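Local coordinates for DNA replication and repair protein RecF (Caldanaerobacter subterraneus subsp. tengcongensis, PDB 5Z69) that binds ATP, probably binds single-stranded DNA, and acts as a recombination mediator of the RecFOR pathway in bacterial DNA repair, at residues Ile13-Phe18 with Phe75-Leu80; Leu172-Lys177 with Lys263-Gln268. All blocks are in the same frame, centred on the assembly; numbering follows the deposited sequence.

Interaction 1 (13-18 with 75-80) is largely buried and joins two neighbouring strands of the six-stranded antiparallel sheet, with one side chain about 8 Å from the nucleotide; interaction 2 (172-177 with 263-268) is a surface contact far out from the chain centre, where the end of a long helix meets the turn that closes a short one. The two share no secondary-structure element, and their nearest atoms are about 29 Å apart. Their chemistry follows their place. The first combines a backbone hydrogen-bond ladder with aromatic and aliphatic packing; the second rests on one leucine between the aliphatic parts of lysines, beside the second subunit.

Interaction 1. Residues Ile13-Phe18 with Phe75-Leu80; sequences IFVDNF and FYVRGL
Phe18 sets its ring edge against one face of Phe75, an edge-to-face pair with centroids 5.2 Å apart and planes at 87°. Phe18 CD1 does the touching, 3.7 Å from Phe75 CD1 and offset toward the rim of that ring. The same Phe18 CD1 meets Val77 CG2 at 3.7 Å, while the other methyl, Val77 CG1, anti to the backbone N (chi1 -179°), lies 3.6 Å from Ile13 CD1. Helix 43-55 covers this apolar face through Ile50, Ala49 and Leu53, and Phe18 comes within about 8 Å of the bound ATP analogue, side chain to ligand.

Strands 9-16 and 74-83 run antiparallel as neighbours in the six-stranded sheet of this ABC-type ATPase. Phe14 with Arg78 and Asp16 with Tyr76 are the hydrogen-bonded pairs between these two strands, each closed by two backbone bonds; Phe14 N to Arg78 O, at 2.7 Å, is the shortest. Ile13 with Gly79 and Val15 with Val77 are non-hydrogen-bonded pairs.

On the sheet face carrying Phe14, Tyr76 and Arg78, Phe14 CD2 approaches the edge of the Tyr76 ring, 4.1 Å from CE2, the two side chains crossing at about a right angle. Glu92 on strand 86-96 bonds the Tyr76 hydroxyl, and in the conformer given, one of two, Arg78 NH2 also donates to Tyr76 OH at 3.2 Å, tilted from the guanidinium plane. An alanine in place of Tyr76 would probably strip Phe14 CD2 of its aromatic neighbour and leave Glu92 without this hydroxyl. Asp16 OD2, on the same face, is hydrogen-bonded to Tyr74 OH.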
loop_
_atom_site.group_PDB
_atom_site.type_symbol
_atom_site.label_atom_id
_atom_site.label_comp_id
_atom_site.label_asym_id
_atom_site.label_seq_id
_atom_site.Cartn_x
_atom_site.Cartn_y
_atom_site.Cartn_z
ATOM N N ILE A 13 34.849 -18.407 20.390
ATOM C CA ILE A 13 34.422 -18.964 19.122
ATOM C C ILE A 13 35.635 -19.597 18.458
ATOM O O ILE A 13 36.776 -19.124 18.615
ATOM C CB ILE A 13 33.790 -17.899 18.190
ATOM C CG1 ILE A 13 32.990 -18.559 17.054
ATOM C CG2 ILE A 13 34.862 -16.972 17.620
ATOM C CD1 ILE A 13 32.110 -17.551 16.230
ATOM N N PHE A 14 35.385 -20.667 17.719
ATOM C CA PHE A 14 36.445 -21.327 16.963
ATOM C C PHE A 14 36.047 -21.290 15.495
ATOM O O PHE A 14 34.948 -21.727 15.160
ATOM C CB PHE A 14 36.643 -22.771 17.412
ATOM C CG PHE A 14 37.760 -23.478 16.682
ATOM C CD1 PHE A 14 39.083 -23.288 17.074
ATOM C CD2 PHE A 14 37.495 -24.322 15.611
ATOM C CE1 PHE A 14 40.129 -23.920 16.404
ATOM C CE2 PHE A 14 38.541 -24.970 14.920
ATOM C CZ PHE A 14 39.848 -24.763 15.307
ATOM N N VAL A 15 36.920 -20.769 14.631
ATOM C CA VAL A 15 36.616 -20.707 13.208
ATOM C C VAL A 15 37.627 -21.487 12.374
ATOM O O VAL A 15 38.827 -21.334 12.524
ATOM C CB VAL A 15 36.536 -19.245 12.713
ATOM C CG1 VAL A 15 35.284 -18.563 13.277
ATOM C CG2 VAL A 15 37.791 -18.463 13.123
ATOM N N ASP A 16 37.114 -22.328 11.487
ATOM C CA ASP A 16 37.942 -23.204 10.671
ATOM C C ASP A 16 37.515 -23.084 9.196
ATOM O O ASP A 16 36.385 -23.406 8.857
ATOM C CB ASP A 16 37.815 -24.646 11.186
ATOM C CG ASP A 16 38.707 -25.633 10.437
ATOM O OD1 ASP A 16 39.604 -25.187 9.679
ATOM O OD2 ASP A 16 38.494 -26.858 10.623
ATOM N N ASN A 17 38.419 -22.622 8.333
ATOM C CA ASN A 17 38.102 -22.357 6.913
ATOM C C ASN A 17 36.919 -21.417 6.723
ATOM O O ASN A 17 36.170 -21.532 5.738
ATOM C CB ASN A 17 37.815 -23.649 6.148
ATOM C CG ASN A 17 39.032 -24.549 6.036
ATOM O OD1 ASN A 17 40.168 -24.079 6.023
ATOM N ND2 ASN A 17 38.796 -25.848 5.955
ATOM N N PHE A 18 36.721 -20.499 7.661
ATOM C CA PHE A 18 35.624 -19.570 7.502
ATOM C C PHE A 18 36.129 -18.311 6.803
ATOM O O PHE A 18 36.987 -17.620 7.338
ATOM C CB PHE A 18 34.971 -19.225 8.847
ATOM C CG PHE A 18 33.698 -18.436 8.696
ATOM C CD1 PHE A 18 32.475 -19.084 8.581
ATOM C CD2 PHE A 18 33.728 -17.054 8.621
ATOM C CE1 PHE A 18 31.295 -18.368 8.437
ATOM C CE2 PHE A 18 32.539 -16.318 8.466
ATOM C CZ PHE A 18 31.324 -16.984 8.373
ATOM N N PHE A 75 33.449 -25.314 5.839
ATOM C CA PHE A 75 33.838 -24.485 6.972
ATOM C C PHE A 75 33.187 -25.014 8.240
ATOM O O PHE A 75 32.224 -25.791 8.203
ATOM C CB PHE A 75 33.497 -23.011 6.753
ATOM C CG PHE A 75 32.014 -22.676 6.872
ATOM C CD1 PHE A 75 31.399 -22.563 8.117
ATOM C CD2 PHE A 75 31.259 -22.420 5.742
ATOM C CE1 PHE A 75 30.048 -22.229 8.223
ATOM C CE2 PHE A 75 29.894 -22.098 5.829
ATOM C CZ PHE A 75 29.284 -21.988 7.069
ATOM N N TYR A 76 33.704 -24.563 9.366
ATOM C CA TYR A 76 33.216 -25.030 10.634
ATOM C C TYR A 76 33.326 -23.918 11.646
ATOM O O TYR A 76 34.380 -23.276 11.767
ATOM C CB TYR A 76 34.015 -26.262 11.074
ATOM C CG TYR A 76 33.741 -26.732 12.494
ATOM C CD1 TYR A 76 32.589 -27.449 12.799
ATOM C CD2 TYR A 76 34.627 -26.460 13.519
ATOM C CE1 TYR A 76 32.347 -27.911 14.098
ATOM C CE2 TYR A 76 34.391 -26.926 14.829
ATOM C CZ TYR A 76 33.254 -27.663 15.092
ATOM O OH TYR A 76 32.967 -28.104 16.360
ATOM N N VAL A 77 32.239 -23.684 12.372
ATOM C CA VAL A 77 32.247 -22.677 13.436
ATOM C C VAL A 77 31.704 -23.299 14.710
ATOM O O VAL A 77 30.665 -23.975 14.669
ATOM C CB VAL A 77 31.415 -21.430 13.053
ATOM C CG1 VAL A 77 31.453 -20.394 14.172
ATOM C CG2 VAL A 77 31.931 -20.808 11.757
ATOM N N ARG A 78 32.396 -23.070 15.826
ATOM C CA ARG A 78 31.931 -23.542 17.136
ATOM C C ARG A 78 31.989 -22.429 18.156
ATOM O O ARG A 78 33.024 -21.787 18.356
ATOM C CB ARG A 78 32.745 -24.714 17.695
ATOM C CG ARG A 78 32.395 -24.955 19.192
ATOM C CD ARG A 78 33.531 -25.623 20.012
ATOM N NE ARG A 78 34.077 -26.680 19.212
ATOM C CZ ARG A 78 35.356 -26.899 18.939
ATOM N NH1 ARG A 78 36.346 -26.180 19.460
ATOM N NH2 ARG A 78 35.620 -27.896 18.127
ATOM N N GLY A 79 30.847 -22.182 18.785
ATOM C CA GLY A 79 30.756 -21.166 19.826
ATOM C C GLY A 79 30.390 -21.816 21.145
ATOM O O GLY A 79 29.620 -22.791 21.182
ATOM N N LEU A 80 30.934 -21.279 22.230
ATOM C CA LEU A 80 30.504 -21.673 23.569
ATOM C C LEU A 80 29.793 -20.462 24.159
ATOM O O LEU A 80 30.348 -19.377 24.241
ATOM C CB LEU A 80 31.686 -22.115 24.442
ATOM C CG LEU A 80 32.565 -23.298 23.949
ATOM C CD1 LEU A 80 33.735 -23.600 24.906
ATOM C CD2 LEU A 80 31.764 -24.577 23.734
#

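Interaction 2. Residues Leu172-Lys177 with Lys263-Gln268; sequences LLKKIK and KYLSTQ
Leu265 holds CG anti to its carbonyl carbon (chi1 -70°), and Lys174 bends at chi2 (100°), which sets the position of its CD; the two side chains cross obliquely. The contact joins the C-terminal end of helix 153-177 to the turn that ends helix 258-264, where Leu265, with positive phi, is the first residue to leave helical geometry.

The two methyls divide the work. Leu265 CD2 lies against the helix backbone, 3.8 Å from Lys174 N, and also meets Lys177 CB at 3.9 Å, the lysine and leucine side chains crossing at about a right angle. Leu173 CB is a looser neighbour, 4.4 Å from Leu265 CD2. Leu265 CD1 instead packs against the aliphatic part of Lys174 and lies 3.9 Å from both its CG and its CE. The leucine is thus flanked by the methylene groups of two lysines. The amino group of Lys174 ends near the backbone of the turn, with NZ 4.0 Å from Leu265 O.

Deeper in, Leu173 also touches Asp261 and Leu262 of helix 258-264, and Leu186 of helix 186-222. Beyond the turn, Thr267 OG1 bonds to Asn170 and Arg169 of helix 153-177, a second tie between the same parts of the fold. Tyr264 OH and Gln268 OE1 are hydrogen-bonded to Glu228 and Lys277 of the second subunit. Lys177, its chain bent at both chi2 and chi4, has NZ in a hydrogen bond with Leu262 O, and the same nitrogen stands 3.9 Å from Lys263 O.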
loop_
_atom_site.group_PDB
_atom_site.type_symbol
_atom_site.label_atom_id
_atom_site.label_comp_id
_atom_site.label_asym_id
_atom_site.label_seq_id
_atom_site.Cartn_x
_atom_site.Cartn_y
_atom_site.Cartn_z
ATOM N N LEU A 172 1.736 -26.705 -8.804
ATOM C CA LEU A 172 0.432 -27.148 -9.283
ATOM C C LEU A 172 -0.040 -26.248 -10.421
ATOM O O LEU A 172 -0.626 -26.728 -11.389
ATOM C CB LEU A 172 -0.607 -27.152 -8.158
ATOM C CG LEU A 172 -1.995 -27.667 -8.557
ATOM C CD1 LEU A 172 -1.901 -29.112 -9.038
ATOM C CD2 LEU A 172 -2.991 -27.550 -7.412
ATOM N N LEU A 173 0.224 -24.946 -10.304
ATOM C CA LEU A 173 -0.178 -23.987 -11.344
ATOM C C LEU A 173 0.489 -24.375 -12.675
ATOM O O LEU A 173 -0.171 -24.429 -13.706
ATOM C CB LEU A 173 0.184 -22.534 -10.952
ATOM C CG LEU A 173 -0.718 -21.538 -10.188
ATOM C CD1 LEU A 173 -2.060 -21.439 -10.812
ATOM C CD2 LEU A 173 -0.931 -21.876 -8.754
ATOM N N LYS A 174 1.793 -24.652 -12.636
ATOM C CA LYS A 174 2.539 -25.156 -13.794
ATOM C C LYS A 174 1.869 -26.378 -14.402
ATOM O O LYS A 174 1.678 -26.453 -15.614
ATOM C CB LYS A 174 3.974 -25.525 -13.411
ATOM C CG LYS A 174 5.013 -24.469 -13.709
ATOM C CD LYS A 174 5.367 -23.682 -12.458
ATOM C CE LYS A 174 6.498 -22.701 -12.730
ATOM N NZ LYS A 174 6.941 -22.002 -11.493
ATOM N N LYS A 175 1.510 -27.328 -13.542
ATOM C CA LYS A 175 0.892 -28.577 -13.973
ATOM C C LYS A 175 -0.488 -28.340 -14.595
ATOM O O LYS A 175 -0.880 -29.025 -15.539
ATOM C CB LYS A 175 0.792 -29.545 -12.791
ATOM C CG LYS A 175 0.540 -30.989 -13.180
ATOM C CD LYS A 175 1.689 -31.552 -14.004
ATOM C CE LYS A 175 3.012 -31.457 -13.256
ATOM N NZ LYS A 175 4.117 -32.131 -13.992
ATOM N N ILE A 176 -1.222 -27.371 -14.066
ATOM C CA ILE A 176 -2.511 -26.998 -14.639
ATOM C C ILE A 176 -2.330 -26.304 -15.988
ATOM O O ILE A 176 -3.076 -26.558 -16.924
ATOM C CB ILE A 176 -3.300 -26.086 -13.694
ATOM C CG1 ILE A 176 -3.588 -26.823 -12.385
ATOM C CG2 ILE A 176 -4.588 -25.616 -14.353
ATOM C CD1 ILE A 176 -4.001 -25.926 -11.259
ATOM N N LYS A 177 -1.327 -25.433 -16.076
ATOM C CA LYS A 177 -1.012 -24.721 -17.313
ATOM C C LYS A 177 -0.458 -25.664 -18.385
ATOM O O LYS A 177 -0.856 -25.598 -19.551
ATOM C CB LYS A 177 -0.003 -23.604 -17.035
ATOM C CG LYS A 177 0.302 -22.694 -18.213
ATOM C CD LYS A 177 -0.767 -21.614 -18.358
ATOM C CE LYS A 177 -0.228 -20.381 -19.073
ATOM N NZ LYS A 177 0.975 -19.804 -18.400
ATOM N N LYS A 263 -1.472 -17.090 -15.518
ATOM C CA LYS A 263 -0.702 -16.333 -16.493
ATOM C C LYS A 263 0.738 -16.152 -16.055
ATOM O O LYS A 263 1.662 -16.325 -16.848
ATOM C CB LYS A 263 -1.337 -14.968 -16.739
ATOM C CG LYS A 263 -0.487 -14.075 -17.607
ATOM C CD LYS A 263 -1.123 -12.699 -17.781
ATOM C CE LYS A 263 -2.451 -12.751 -18.542
ATOM N NZ LYS A 263 -3.654 -12.758 -17.647
ATOM N N TYR A 264 0.936 -15.816 -14.785
ATOM C CA TYR A 264 2.270 -15.513 -14.293
ATOM C C TYR A 264 2.950 -16.723 -13.656
ATOM O O TYR A 264 4.137 -16.665 -13.322
ATOM C CB TYR A 264 2.206 -14.355 -13.300
ATOM C CG TYR A 264 1.971 -13.030 -13.981
ATOM C CD1 TYR A 264 3.038 -12.276 -14.452
ATOM C CD2 TYR A 264 0.680 -12.541 -14.175
ATOM C CE1 TYR A 264 2.835 -11.073 -15.087
ATOM C CE2 TYR A 264 0.463 -11.330 -14.813
ATOM C CZ TYR A 264 1.546 -10.604 -15.265
ATOM O OH TYR A 264 1.357 -9.402 -15.894
ATOM N N LEU A 265 2.199 -17.815 -13.515
ATOM C CA LEU A 265 2.678 -19.003 -12.820
ATOM C C LEU A 265 3.221 -18.633 -11.432
ATOM O O LEU A 265 4.302 -19.073 -11.036
ATOM C CB LEU A 265 3.740 -19.724 -13.654
ATOM C CG LEU A 265 3.276 -20.433 -14.935
ATOM C CD1 LEU A 265 4.468 -21.111 -15.616
ATOM C CD2 LEU A 265 2.165 -21.447 -14.671
ATOM N N SER A 266 2.465 -17.802 -10.711
ATOM C CA SER A 266 2.799 -17.430 -9.331
ATOM C C SER A 266 1.522 -17.110 -8.561
ATOM O O SER A 266 0.427 -17.145 -9.116
ATOM C CB SER A 266 3.738 -16.229 -9.300
ATOM O OG SER A 266 3.034 -15.057 -9.698
ATOM N N THR A 267 1.661 -16.790 -7.281
ATOM C CA THR A 267 0.508 -16.519 -6.432
ATOM C C THR A 267 0.579 -15.083 -5.966
ATOM O O THR A 267 1.459 -14.761 -5.171
ATOM C CB THR A 267 0.474 -17.467 -5.195
ATOM O OG1 THR A 267 0.434 -18.825 -5.633
ATOM C CG2 THR A 267 -0.749 -17.192 -4.322
ATOM N N GLN A 268 -0.309 -14.203 -6.446
ATOM C CA GLN A 268 -0.191 -12.794 -6.038
ATOM C C GLN A 268 -0.828 -12.525 -4.668
ATOM O O GLN A 268 -0.594 -11.470 -4.067
ATOM C CB GLN A 268 -0.782 -11.845 -7.117
ATOM C CG GLN A 268 -2.174 -11.379 -6.871
ATOM C CD GLN A 268 -2.324 -10.164 -5.952
ATOM O OE1 GLN A 268 -3.375 -9.996 -5.365
ATOM N NE2 GLN A 268 -1.296 -9.337 -5.824
#